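Local coordinates for protein aspartate aminotransferase (Plasmodium falciparum, PDB 3K7Y) that probably catalyses the pyridoxal 5'-phosphate-dependent exchange of an amino group between L-aspartate and 2-oxoglutarate, yielding oxaloacetate and L-glutamate, at residues L125-P130 with S176-I181; K147-F152 with D162-D167; F152-I157 with F355-L360; K194-I199 with V228-K233. All blocks are in the same frame, centred on the assembly; numbering follows the deposited sequence.

Contact 1 of 4, residues L125-P130 with S176-I181; sequences LYVTNP and SVILQI
Tyr126 and Val177 face each other at the closest point of two parallel strands, with their CA atoms 4.7 Å apart. The backbone of Tyr126 brackets Val177: Tyr126 N donates to Ser176 O over 3.0 Å, and Ile178 N donates to Tyr126 O over 3.0 Å, both bonds being nearly straight. On one face of the sheet Val177 CG2 lies 3.8 Å from Tyr126 CB. Tyr126 CG lies anti to the carbonyl carbon (chi1 -65°), beside the backbone N; the ring has Ser176 O at its edge, near its plane. On the other face Ile178 is flanked by Leu125 and Val127 in looser contact and is covered by helix 133-140. Beyond this closed end the strands part. Thr128 N and Ile178 O are 4.1 Å apart, and the methyl groups Thr128 CG2 and Leu179 CD2 bridge the widening gap at 3.6 Å, their side chains crossing at about a right angle. Thr128 OG1 turns instead to the hydroxyl of Tyr184. Farther on, partly exposed Asn129 and Pro130, joined by a cis peptide, swing away, whereas Gln180 reaches the cofactor. Backbone bonding thus holds the paired end together, and apolar contact carries the splayed end, where this fold places pyridoxal phosphate.

Contact 2 of 4, residues K147-F152 with D162-D167; sequences KYINFF and DLFLND
Asn150 N donates to Asp167 OD1 over 2.8 Å, with an N-H...O angle of 152°, linking the break in strand 145-153 to helix 161-170. The carboxylate oxygen also sits too close to the Asn150 amide in the model, which makes its exact place, and so the detail of this bond, doubtful. Asp167 CB packs 3.8 Å from Ile149 CG2, the two side chains running antiparallel. That same methyl group touches the edge of the Phe164 ring, near its plane, at CD1. The segments belong to a beta-alpha-beta crossover of the large sheet, in which the chain leaves strand 145-153, passes by way of the short antiparallel edge strand 158-159 into helix 161-170 and returns as strand 176-179, with strand 124-128 lying between 145-153 and 176-179. Phe151 and Phe164 fill the buried side of this join as a T-shaped pair, their centroids 5.1 Å apart and their planes at 81°. Phe151 presents its edge, and its CD1 stands over one face of Phe164, displaced toward the rim, 3.8 Å from Phe164 CD1. The two side chains leave their backbones in the same direction. Thr128 and Tyr184 also pack against Phe151. On the outer side Asn150 CB meets Leu163 CB at 3.8 Å. Asn150 O also takes a CA-H...O contact from Phe164 CA at 3.5 Å.

Contact 3 of 4, residues F152-I157 with F355-L360; sequences FDYNLI and FSFVPL
Tyr154 and Pro359 mark the nearest approach of the two backbones, still 7.5 Å apart between CA atoms, so side chains alone span the contact. Segment 152-157 turns at the end of strand 145-153, next to the edge strand 158-159, through an Asx motif, in which Asp153 OD1 accepts from Leu156 N at 2.6 Å and, weakly, from Asn155 N; the other carboxylate oxygen of Asp153 bonds to Asn160. Across from it, strand 355-357 pairs with strand 380-382 in a small antiparallel sheet, probably part of the small domain as in other class I aminotransferases. The side chain of Phe152 sets out from its backbone toward 355-360, with CG anti to the backbone N (chi1 -179°). Phe357 is extended in the same manner, and the two rings meet obliquely, with centroids 5.2 Å apart and planes at 59°. Phe357 CD2 lies over one face of Phe152, while Phe152 CE2 comes to the edge of Phe357, 3.7 Å from its CE2. Within its own segment, Phe152 also turns an edge to the face of Tyr154. Tyr154 reaches across to the proline, with CD1 3.9 Å from Pro359 CG, and Pro130, in the loop after strand 124-128, packs on Tyr154. At its far end, Tyr154 OH sits near the plane of the Phe357 ring, 4.0 Å from CZ.

Contact 4 of 4, residues K194-I199 with V228-K233; sequences KYFDEI and VLLIRK
Phe196 meets Leu230 with a ring face and Leu229 with its edge, and gives the largest share of the contact. Its CB touches Leu230 CD2 at 4.0 Å. CG lies anti to the carbonyl carbon, and from there the two sides of the ring meet different residues. On one side, CD2 is 3.8 Å from Leu230 CG, which sits over the ring face in a CH-pi contact, 4.1 Å from the centroid of Phe196 and 22° off the ring normal. CE2, farther out, still meets the same Leu230 CG. On the other side, CD1 faces Leu229 CG, and CE1 approaches Leu229 CD2 to 3.6 Å; that methyl group lies at the ring edge, in its plane, and the two side chains cross at about a right angle. The aliphatic part of Lys233 also borders this edge through its CD. The two helical segments cross at 39°, running in the same general direction, their axes 10.4 Å apart at closest approach. Their helices serve successive beta-alpha-beta crossovers of the large sheet: helix 193-206 leads into strand 209-214, and helix 229-235 lies between that strand and its parallel neighbour, strand 241-246. Leu230 rests on Phe212 of strand 209-214, which places the apolar side of the contact against the sheet. Toward solvent, Lys233, bent at chi2, extends to Asp197, with which NZ forms a salt bridge. NZ is 3.0 Å from Asp197 OD2, approaching on its syn side but 30° out of the carboxylate plane, and a weaker bond of 3.3 Å joins NZ to Asp197 OD1.

Contact 1 is wholly buried in the large sheet and depends on backbone bonds, while the other three are partly exposed and rely mainly on side chains. Contacts 1 and 2 meet directly, because strands 124-128 and 145-153 are neighbours joined by probable backbone bonds such as Val127 O to Ile149 N. Contact 3 continues strand 145-153 outward and shares Phe152 with contact 2, yet its cross-segment chemistry is apolar and aromatic, without a polar bond like the less certain one of contact 2. Contact 4 lies in the helical layer: Ile181 of contact 1 touches its Leu230, and Leu165 of contact 2 packs on its Ile199. Its surface side adds a salt bridge.

Contact 1 of 4, residues L125-P130 with S176-I181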
# COMPACT_ATOMS: atom_id res chain seq x y z
N LEU A 125 11.45 -11.38 18.65
CA LEU A 125 10.61 -12.25 17.80
C LEU A 125 11.37 -13.49 17.41
O LEU A 125 12.52 -13.41 16.98
CB LEU A 125 10.17 -11.54 16.52
CG LEU A 125 9.13 -10.43 16.63
CD1 LEU A 125 9.55 -9.28 15.79
CD2 LEU A 125 7.73 -10.88 16.24
N TYR A 126 10.72 -14.64 17.59
CA TYR A 126 11.29 -15.90 17.16
C TYR A 126 10.83 -16.29 15.76
O TYR A 126 9.66 -16.10 15.37
CB TYR A 126 11.00 -16.99 18.18
CG TYR A 126 11.68 -16.71 19.49
CD1 TYR A 126 13.03 -17.03 19.69
CD2 TYR A 126 10.99 -16.11 20.52
CE1 TYR A 126 13.66 -16.76 20.89
CE2 TYR A 126 11.61 -15.83 21.73
CZ TYR A 126 12.93 -16.15 21.91
OH TYR A 126 13.51 -15.83 23.13
N VAL A 127 11.77 -16.84 15.00
CA VAL A 127 11.52 -17.22 13.63
C VAL A 127 12.11 -18.62 13.45
O VAL A 127 13.11 -18.95 14.08
CB VAL A 127 12.11 -16.14 12.69
CG1 VAL A 127 13.48 -16.50 12.19
CG2 VAL A 127 11.20 -15.90 11.55
N THR A 128 11.49 -19.48 12.65
CA THR A 128 12.02 -20.86 12.53
C THR A 128 13.17 -20.89 11.54
O THR A 128 13.12 -20.20 10.52
CB THR A 128 10.94 -21.95 12.15
OG1 THR A 128 10.30 -21.62 10.90
CG2 THR A 128 9.88 -22.09 13.23
N ASN A 129 14.21 -21.67 11.81
CA ASN A 129 15.35 -21.71 10.91
C ASN A 129 15.21 -22.79 9.85
O ASN A 129 14.88 -23.91 10.19
CB ASN A 129 16.66 -21.89 11.66
CG ASN A 129 17.82 -22.07 10.72
OD1 ASN A 129 18.01 -23.16 10.17
ND2 ASN A 129 18.59 -21.02 10.50
N PRO A 130 15.48 -22.46 8.57
CA PRO A 130 15.83 -21.15 8.05
C PRO A 130 14.53 -20.40 7.74
O PRO A 130 13.48 -21.03 7.56
CB PRO A 130 16.60 -21.48 6.77
CG PRO A 130 15.95 -22.73 6.27
CD PRO A 130 15.36 -23.45 7.48
N SER A 176 6.78 -14.40 21.14
CA SER A 176 6.06 -14.17 19.92
C SER A 176 6.79 -14.97 18.87
O SER A 176 8.01 -14.84 18.74
CB SER A 176 6.08 -12.68 19.58
OG SER A 176 6.01 -11.91 20.78
N VAL A 177 6.07 -15.81 18.14
CA VAL A 177 6.69 -16.71 17.17
C VAL A 177 5.95 -16.70 15.84
O VAL A 177 4.72 -16.74 15.79
CB VAL A 177 6.78 -18.16 17.69
CG1 VAL A 177 7.48 -19.06 16.69
CG2 VAL A 177 7.50 -18.21 19.01
N ILE A 178 6.73 -16.67 14.76
CA ILE A 178 6.21 -16.75 13.39
C ILE A 178 6.34 -18.18 12.85
O ILE A 178 7.42 -18.76 12.84
CB ILE A 178 6.95 -15.77 12.46
CG1 ILE A 178 6.64 -14.33 12.86
CG2 ILE A 178 6.60 -16.02 11.01
CD1 ILE A 178 7.77 -13.36 12.57
N LEU A 179 5.22 -18.75 12.42
CA LEU A 179 5.22 -20.10 11.92
C LEU A 179 4.67 -20.15 10.52
O LEU A 179 3.61 -19.54 10.22
CB LEU A 179 4.41 -21.04 12.81
CG LEU A 179 5.02 -21.38 14.17
CD1 LEU A 179 4.06 -22.20 15.01
CD2 LEU A 179 6.37 -22.10 14.04
N GLN A 180 5.40 -20.86 9.68
CA GLN A 180 4.92 -21.31 8.38
C GLN A 180 4.66 -22.80 8.56
O GLN A 180 5.60 -23.59 8.71
CB GLN A 180 5.97 -21.12 7.30
CG GLN A 180 6.41 -19.72 7.06
CD GLN A 180 7.31 -19.63 5.85
OE1 GLN A 180 8.49 -19.27 5.96
NE2 GLN A 180 6.77 -19.95 4.67
N ILE A 181 3.38 -23.16 8.57
CA ILE A 181 2.98 -24.51 8.90
C ILE A 181 2.82 -25.38 7.67
O ILE A 181 2.75 -26.61 7.78
CB ILE A 181 1.65 -24.50 9.61
CG1 ILE A 181 0.57 -23.89 8.72
CG2 ILE A 181 1.78 -23.74 10.91
CD1 ILE A 181 -0.75 -23.82 9.35

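Contact 2 of 4, residues K147-F152 with D162-D167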
# COMPACT_ATOMS: atom_id res chain seq x y z
N LYS A 147 15.53 -13.82 16.89
CA LYS A 147 16.11 -15.08 17.33
C LYS A 147 15.55 -16.25 16.54
O LYS A 147 14.41 -16.19 16.06
CB LYS A 147 15.91 -15.27 18.83
CG LYS A 147 16.73 -14.28 19.63
CD LYS A 147 16.37 -14.29 21.10
CE LYS A 147 17.39 -13.48 21.85
NZ LYS A 147 18.76 -13.87 21.41
N TYR A 148 16.37 -17.30 16.40
CA TYR A 148 16.06 -18.44 15.55
C TYR A 148 15.78 -19.70 16.33
O TYR A 148 16.54 -20.03 17.22
CB TYR A 148 17.21 -18.73 14.58
CG TYR A 148 17.52 -17.60 13.63
CD1 TYR A 148 17.21 -17.69 12.27
CD2 TYR A 148 18.13 -16.43 14.11
CE1 TYR A 148 17.50 -16.63 11.40
CE2 TYR A 148 18.42 -15.38 13.26
CZ TYR A 148 18.11 -15.48 11.91
OH TYR A 148 18.42 -14.42 11.09
N ILE A 149 14.70 -20.38 15.97
CA ILE A 149 14.34 -21.71 16.50
C ILE A 149 14.78 -22.80 15.50
O ILE A 149 14.58 -22.64 14.29
CB ILE A 149 12.81 -21.82 16.72
CG1 ILE A 149 12.37 -20.99 17.92
CG2 ILE A 149 12.36 -23.25 16.95
CD1 ILE A 149 10.86 -21.03 18.16
N ASN A 150 15.37 -23.89 16.02
CA ASN A 150 15.70 -25.09 15.22
C ASN A 150 14.50 -25.53 14.44
O ASN A 150 13.39 -25.48 14.94
CB ASN A 150 16.05 -26.27 16.12
CG ASN A 150 17.36 -26.11 16.83
OD1 ASN A 150 18.42 -26.23 16.22
ND2 ASN A 150 17.30 -25.89 18.14
N PHE A 151 14.71 -26.02 13.23
CA PHE A 151 13.57 -26.50 12.46
C PHE A 151 13.95 -27.55 11.44
O PHE A 151 13.91 -28.74 11.72
CB PHE A 151 12.86 -25.32 11.80
CG PHE A 151 11.51 -25.67 11.27
CD1 PHE A 151 10.45 -25.86 12.14
CD2 PHE A 151 11.28 -25.78 9.91
CE1 PHE A 151 9.18 -26.17 11.67
CE2 PHE A 151 10.03 -26.11 9.42
CZ PHE A 151 8.97 -26.30 10.30
N PHE A 152 14.28 -27.09 10.25
CA PHE A 152 14.61 -27.96 9.15
C PHE A 152 15.90 -28.71 9.47
O PHE A 152 16.84 -28.11 10.00
CB PHE A 152 14.79 -27.08 7.93
CG PHE A 152 15.11 -27.82 6.70
CD1 PHE A 152 14.14 -28.49 6.01
CD2 PHE A 152 16.39 -27.81 6.21
CE1 PHE A 152 14.44 -29.18 4.85
CE2 PHE A 152 16.70 -28.48 5.06
CZ PHE A 152 15.72 -29.18 4.37
N ASP A 162 12.19 -32.98 16.97
CA ASP A 162 12.70 -33.18 18.33
C ASP A 162 13.26 -31.88 18.85
O ASP A 162 12.89 -31.43 19.94
CB ASP A 162 13.78 -34.27 18.35
CG ASP A 162 13.31 -35.60 17.75
OD1 ASP A 162 12.63 -35.60 16.69
OD2 ASP A 162 13.63 -36.66 18.33
N LEU A 163 14.16 -31.29 18.07
CA LEU A 163 14.80 -30.01 18.40
C LEU A 163 13.87 -28.81 18.20
O LEU A 163 14.01 -27.79 18.88
CB LEU A 163 16.08 -29.82 17.58
CG LEU A 163 17.26 -30.76 17.87
CD1 LEU A 163 18.24 -30.72 16.72
CD2 LEU A 163 17.96 -30.40 19.17
N PHE A 164 12.92 -28.91 17.27
CA PHE A 164 11.95 -27.85 17.09
C PHE A 164 11.08 -27.61 18.35
O PHE A 164 10.91 -26.46 18.79
CB PHE A 164 11.10 -28.12 15.83
CG PHE A 164 9.83 -27.29 15.73
CD1 PHE A 164 9.85 -25.91 15.94
CD2 PHE A 164 8.63 -27.89 15.38
CE1 PHE A 164 8.67 -25.15 15.84
CE2 PHE A 164 7.45 -27.14 15.28
CZ PHE A 164 7.47 -25.77 15.51
N LEU A 165 10.54 -28.69 18.92
CA LEU A 165 9.71 -28.59 20.13
C LEU A 165 10.52 -28.32 21.39
O LEU A 165 10.00 -27.76 22.35
CB LEU A 165 8.87 -29.84 20.34
CG LEU A 165 7.91 -30.22 19.22
CD1 LEU A 165 7.45 -31.64 19.43
CD2 LEU A 165 6.74 -29.30 19.18
N ASN A 166 11.78 -28.74 21.38
CA ASN A 166 12.72 -28.38 22.43
C ASN A 166 12.82 -26.88 22.67
O ASN A 166 12.59 -26.41 23.78
CB ASN A 166 14.10 -28.89 22.07
CG ASN A 166 14.51 -30.02 22.92
OD1 ASN A 166 13.66 -30.76 23.43
ND2 ASN A 166 15.81 -30.18 23.09
N ASP A 167 13.18 -26.15 21.61
CA ASP A 167 13.32 -24.70 21.65
C ASP A 167 11.97 -24.11 21.97
O ASP A 167 11.86 -23.23 22.82
CB ASP A 167 13.80 -24.17 20.31
CG ASP A 167 15.16 -24.72 19.91
OD1 ASP A 167 15.48 -24.62 18.70
OD2 ASP A 167 15.90 -25.24 20.78

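Contact 3 of 4, residues F152-I157 with F355-L360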
# COMPACT_ATOMS: atom_id res chain seq x y z
N PHE A 152 14.28 -27.09 10.25
CA PHE A 152 14.61 -27.96 9.15
C PHE A 152 15.90 -28.71 9.47
O PHE A 152 16.84 -28.11 10.00
CB PHE A 152 14.79 -27.08 7.93
CG PHE A 152 15.11 -27.82 6.70
CD1 PHE A 152 14.14 -28.49 6.01
CD2 PHE A 152 16.39 -27.81 6.21
CE1 PHE A 152 14.44 -29.18 4.85
CE2 PHE A 152 16.70 -28.48 5.06
CZ PHE A 152 15.72 -29.18 4.37
N ASP A 153 15.92 -30.01 9.19
CA ASP A 153 17.13 -30.81 9.42
C ASP A 153 17.91 -30.92 8.13
O ASP A 153 17.42 -31.43 7.13
CB ASP A 153 16.85 -32.20 9.99
CG ASP A 153 18.13 -32.96 10.33
OD1 ASP A 153 18.83 -33.41 9.40
OD2 ASP A 153 18.45 -33.07 11.54
N TYR A 154 19.14 -30.42 8.17
CA TYR A 154 19.85 -30.15 6.94
C TYR A 154 20.41 -31.41 6.32
O TYR A 154 20.58 -31.48 5.11
CB TYR A 154 20.93 -29.08 7.14
CG TYR A 154 20.44 -27.67 6.81
CD1 TYR A 154 20.65 -27.13 5.54
CD2 TYR A 154 19.75 -26.90 7.73
CE1 TYR A 154 20.21 -25.86 5.22
CE2 TYR A 154 19.29 -25.61 7.41
CZ TYR A 154 19.53 -25.10 6.15
OH TYR A 154 19.10 -23.83 5.81
N ASN A 155 20.66 -32.43 7.15
CA ASN A 155 21.18 -33.69 6.64
C ASN A 155 20.12 -34.73 6.36
O ASN A 155 20.21 -35.44 5.36
CB ASN A 155 22.33 -34.22 7.48
CG ASN A 155 23.66 -33.69 7.00
OD1 ASN A 155 24.01 -32.53 7.23
ND2 ASN A 155 24.42 -34.53 6.32
N LEU A 156 19.10 -34.81 7.21
CA LEU A 156 17.97 -35.69 6.98
C LEU A 156 17.02 -35.19 5.89
O LEU A 156 16.39 -36.00 5.21
CB LEU A 156 17.20 -35.91 8.28
CG LEU A 156 17.22 -37.33 8.84
CD1 LEU A 156 18.56 -37.67 9.47
CD2 LEU A 156 16.06 -37.52 9.83
N ILE A 157 16.91 -33.87 5.75
CA ILE A 157 15.98 -33.21 4.80
C ILE A 157 14.49 -33.40 5.17
O ILE A 157 13.67 -33.81 4.35
CB ILE A 157 16.28 -33.54 3.31
CG1 ILE A 157 17.77 -33.37 3.04
CG2 ILE A 157 15.49 -32.62 2.38
CD1 ILE A 157 18.23 -33.90 1.69
N PHE A 355 7.95 -24.60 -4.32
CA PHE A 355 9.38 -24.90 -4.51
C PHE A 355 9.81 -26.30 -4.09
O PHE A 355 9.06 -27.05 -3.45
CB PHE A 355 10.27 -23.91 -3.75
CG PHE A 355 9.83 -22.49 -3.81
CD1 PHE A 355 10.06 -21.73 -4.94
CD2 PHE A 355 9.20 -21.90 -2.73
CE1 PHE A 355 9.65 -20.40 -4.98
CE2 PHE A 355 8.79 -20.59 -2.76
CZ PHE A 355 9.01 -19.84 -3.88
N SER A 356 11.04 -26.65 -4.45
CA SER A 356 11.77 -27.68 -3.74
C SER A 356 13.01 -27.02 -3.15
O SER A 356 13.43 -25.96 -3.62
CB SER A 356 12.14 -28.85 -4.66
OG SER A 356 11.09 -29.80 -4.70
N PHE A 357 13.58 -27.64 -2.11
CA PHE A 357 14.72 -27.08 -1.41
C PHE A 357 15.83 -28.13 -1.36
O PHE A 357 15.69 -29.15 -0.67
CB PHE A 357 14.30 -26.65 -0.00
CG PHE A 357 15.36 -25.91 0.78
CD1 PHE A 357 16.07 -24.86 0.22
CD2 PHE A 357 15.60 -26.24 2.12
CE1 PHE A 357 17.04 -24.18 0.96
CE2 PHE A 357 16.56 -25.57 2.86
CZ PHE A 357 17.28 -24.53 2.29
N VAL A 358 16.91 -27.89 -2.10
CA VAL A 358 18.01 -28.84 -2.20
C VAL A 358 19.32 -28.17 -1.74
O VAL A 358 20.06 -27.65 -2.57
CB VAL A 358 18.16 -29.37 -3.66
CG1 VAL A 358 19.25 -30.45 -3.79
CG2 VAL A 358 16.83 -29.90 -4.18
N PRO A 359 19.59 -28.17 -0.42
CA PRO A 359 20.79 -27.44 0.04
C PRO A 359 22.04 -27.76 -0.78
O PRO A 359 22.80 -26.85 -1.13
CB PRO A 359 20.93 -27.89 1.50
CG PRO A 359 19.50 -28.08 1.94
CD PRO A 359 18.77 -28.63 0.72
N LEU A 360 22.20 -29.03 -1.12
CA LEU A 360 23.30 -29.48 -1.96
C LEU A 360 23.63 -28.56 -3.16
O LEU A 360 24.79 -28.42 -3.55
CB LEU A 360 23.02 -30.89 -2.46
CG LEU A 360 24.24 -31.45 -3.16
CD1 LEU A 360 25.34 -31.75 -2.14
CD2 LEU A 360 23.88 -32.68 -4.00

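Contact 4 of 4, residues K194-I199 with V228-K233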
# COMPACT_ATOMS: atom_id res chain seq x y z
N LYS A 194 0.64 -35.65 12.89
CA LYS A 194 1.18 -36.46 13.99
C LYS A 194 1.55 -35.58 15.19
O LYS A 194 1.39 -36.00 16.34
CB LYS A 194 2.42 -37.26 13.55
CG LYS A 194 2.34 -37.91 12.19
CD LYS A 194 3.56 -38.79 11.94
CE LYS A 194 3.38 -39.61 10.66
NZ LYS A 194 4.57 -40.44 10.35
N TYR A 195 2.01 -34.36 14.90
CA TYR A 195 2.60 -33.46 15.91
C TYR A 195 1.76 -32.26 16.38
O TYR A 195 2.09 -31.64 17.40
CB TYR A 195 3.93 -32.94 15.41
CG TYR A 195 4.95 -34.01 15.22
CD1 TYR A 195 5.78 -34.39 16.27
CD2 TYR A 195 5.10 -34.64 13.99
CE1 TYR A 195 6.74 -35.39 16.09
CE2 TYR A 195 6.06 -35.63 13.80
CZ TYR A 195 6.87 -36.01 14.85
OH TYR A 195 7.81 -37.00 14.66
N PHE A 196 0.69 -31.92 15.65
CA PHE A 196 -0.16 -30.80 16.06
C PHE A 196 -0.42 -30.83 17.56
O PHE A 196 -0.06 -29.89 18.27
CB PHE A 196 -1.49 -30.77 15.29
CG PHE A 196 -1.36 -30.58 13.80
CD1 PHE A 196 -2.47 -30.73 12.97
CD2 PHE A 196 -0.14 -30.24 13.21
CE1 PHE A 196 -2.37 -30.54 11.61
CE2 PHE A 196 -0.05 -30.06 11.84
CZ PHE A 196 -1.16 -30.21 11.04
N ASP A 197 -1.02 -31.91 18.06
CA ASP A 197 -1.51 -31.96 19.44
C ASP A 197 -0.44 -31.64 20.47
O ASP A 197 -0.72 -30.99 21.49
CB ASP A 197 -2.13 -33.32 19.77
CG ASP A 197 -3.07 -33.82 18.69
OD1 ASP A 197 -2.57 -34.24 17.61
OD2 ASP A 197 -4.29 -33.80 18.94
N GLU A 198 0.78 -32.10 20.24
CA GLU A 198 1.83 -31.83 21.20
C GLU A 198 2.04 -30.32 21.29
O GLU A 198 1.98 -29.74 22.38
CB GLU A 198 3.13 -32.55 20.83
CG GLU A 198 4.03 -32.85 22.03
CD GLU A 198 5.31 -33.60 21.64
OE1 GLU A 198 6.36 -33.32 22.26
OE2 GLU A 198 5.26 -34.46 20.73
N ILE A 199 2.23 -29.69 20.13
CA ILE A 199 2.33 -28.23 20.03
C ILE A 199 1.24 -27.51 20.83
O ILE A 199 1.53 -26.70 21.70
CB ILE A 199 2.27 -27.78 18.55
CG1 ILE A 199 3.47 -28.32 17.77
CG2 ILE A 199 2.21 -26.28 18.44
CD1 ILE A 199 3.27 -28.42 16.28
N VAL A 228 -4.44 -25.73 6.35
CA VAL A 228 -4.68 -24.80 7.44
C VAL A 228 -5.24 -25.51 8.68
O VAL A 228 -5.89 -24.89 9.53
CB VAL A 228 -5.59 -23.65 6.92
CG1 VAL A 228 -7.06 -23.86 7.31
CG2 VAL A 228 -5.07 -22.31 7.37
N LEU A 229 -4.97 -26.81 8.81
CA LEU A 229 -5.53 -27.60 9.91
C LEU A 229 -5.06 -27.14 11.28
O LEU A 229 -5.88 -26.99 12.20
CB LEU A 229 -5.28 -29.11 9.75
CG LEU A 229 -5.81 -30.05 10.85
CD1 LEU A 229 -7.28 -29.82 11.19
CD2 LEU A 229 -5.59 -31.50 10.46
N LEU A 230 -3.76 -26.91 11.43
CA LEU A 230 -3.22 -26.55 12.73
C LEU A 230 -4.00 -25.38 13.29
O LEU A 230 -4.31 -25.35 14.48
CB LEU A 230 -1.76 -26.18 12.64
CG LEU A 230 -0.86 -26.58 13.81
CD1 LEU A 230 0.25 -25.55 13.92
CD2 LEU A 230 -1.57 -26.74 15.16
N ILE A 231 -4.32 -24.44 12.41
CA ILE A 231 -5.05 -23.24 12.81
C ILE A 231 -6.40 -23.65 13.36
O ILE A 231 -6.80 -23.18 14.44
CB ILE A 231 -5.19 -22.24 11.65
CG1 ILE A 231 -3.83 -21.64 11.32
CG2 ILE A 231 -6.17 -21.13 12.01
CD1 ILE A 231 -3.80 -20.78 10.08
N ARG A 232 -7.10 -24.52 12.64
CA ARG A 232 -8.44 -24.95 13.05
C ARG A 232 -8.42 -25.78 14.33
O ARG A 232 -9.28 -25.62 15.20
CB ARG A 232 -9.16 -25.67 11.91
CG ARG A 232 -9.75 -24.69 10.92
CD ARG A 232 -10.03 -25.32 9.59
NE ARG A 232 -10.05 -24.34 8.51
CZ ARG A 232 -10.75 -24.49 7.39
NH1 ARG A 232 -11.50 -25.56 7.21
NH2 ARG A 232 -10.71 -23.55 6.45
N LYS A 233 -7.42 -26.63 14.45
CA LYS A 233 -7.21 -27.37 15.68
C LYS A 233 -6.97 -26.38 16.84
O LYS A 233 -7.66 -26.45 17.85
CB LYS A 233 -6.10 -28.40 15.52
CG LYS A 233 -6.36 -29.65 16.31
CD LYS A 233 -5.78 -30.92 15.66
CE LYS A 233 -5.94 -32.10 16.63
NZ LYS A 233 -5.40 -33.41 16.16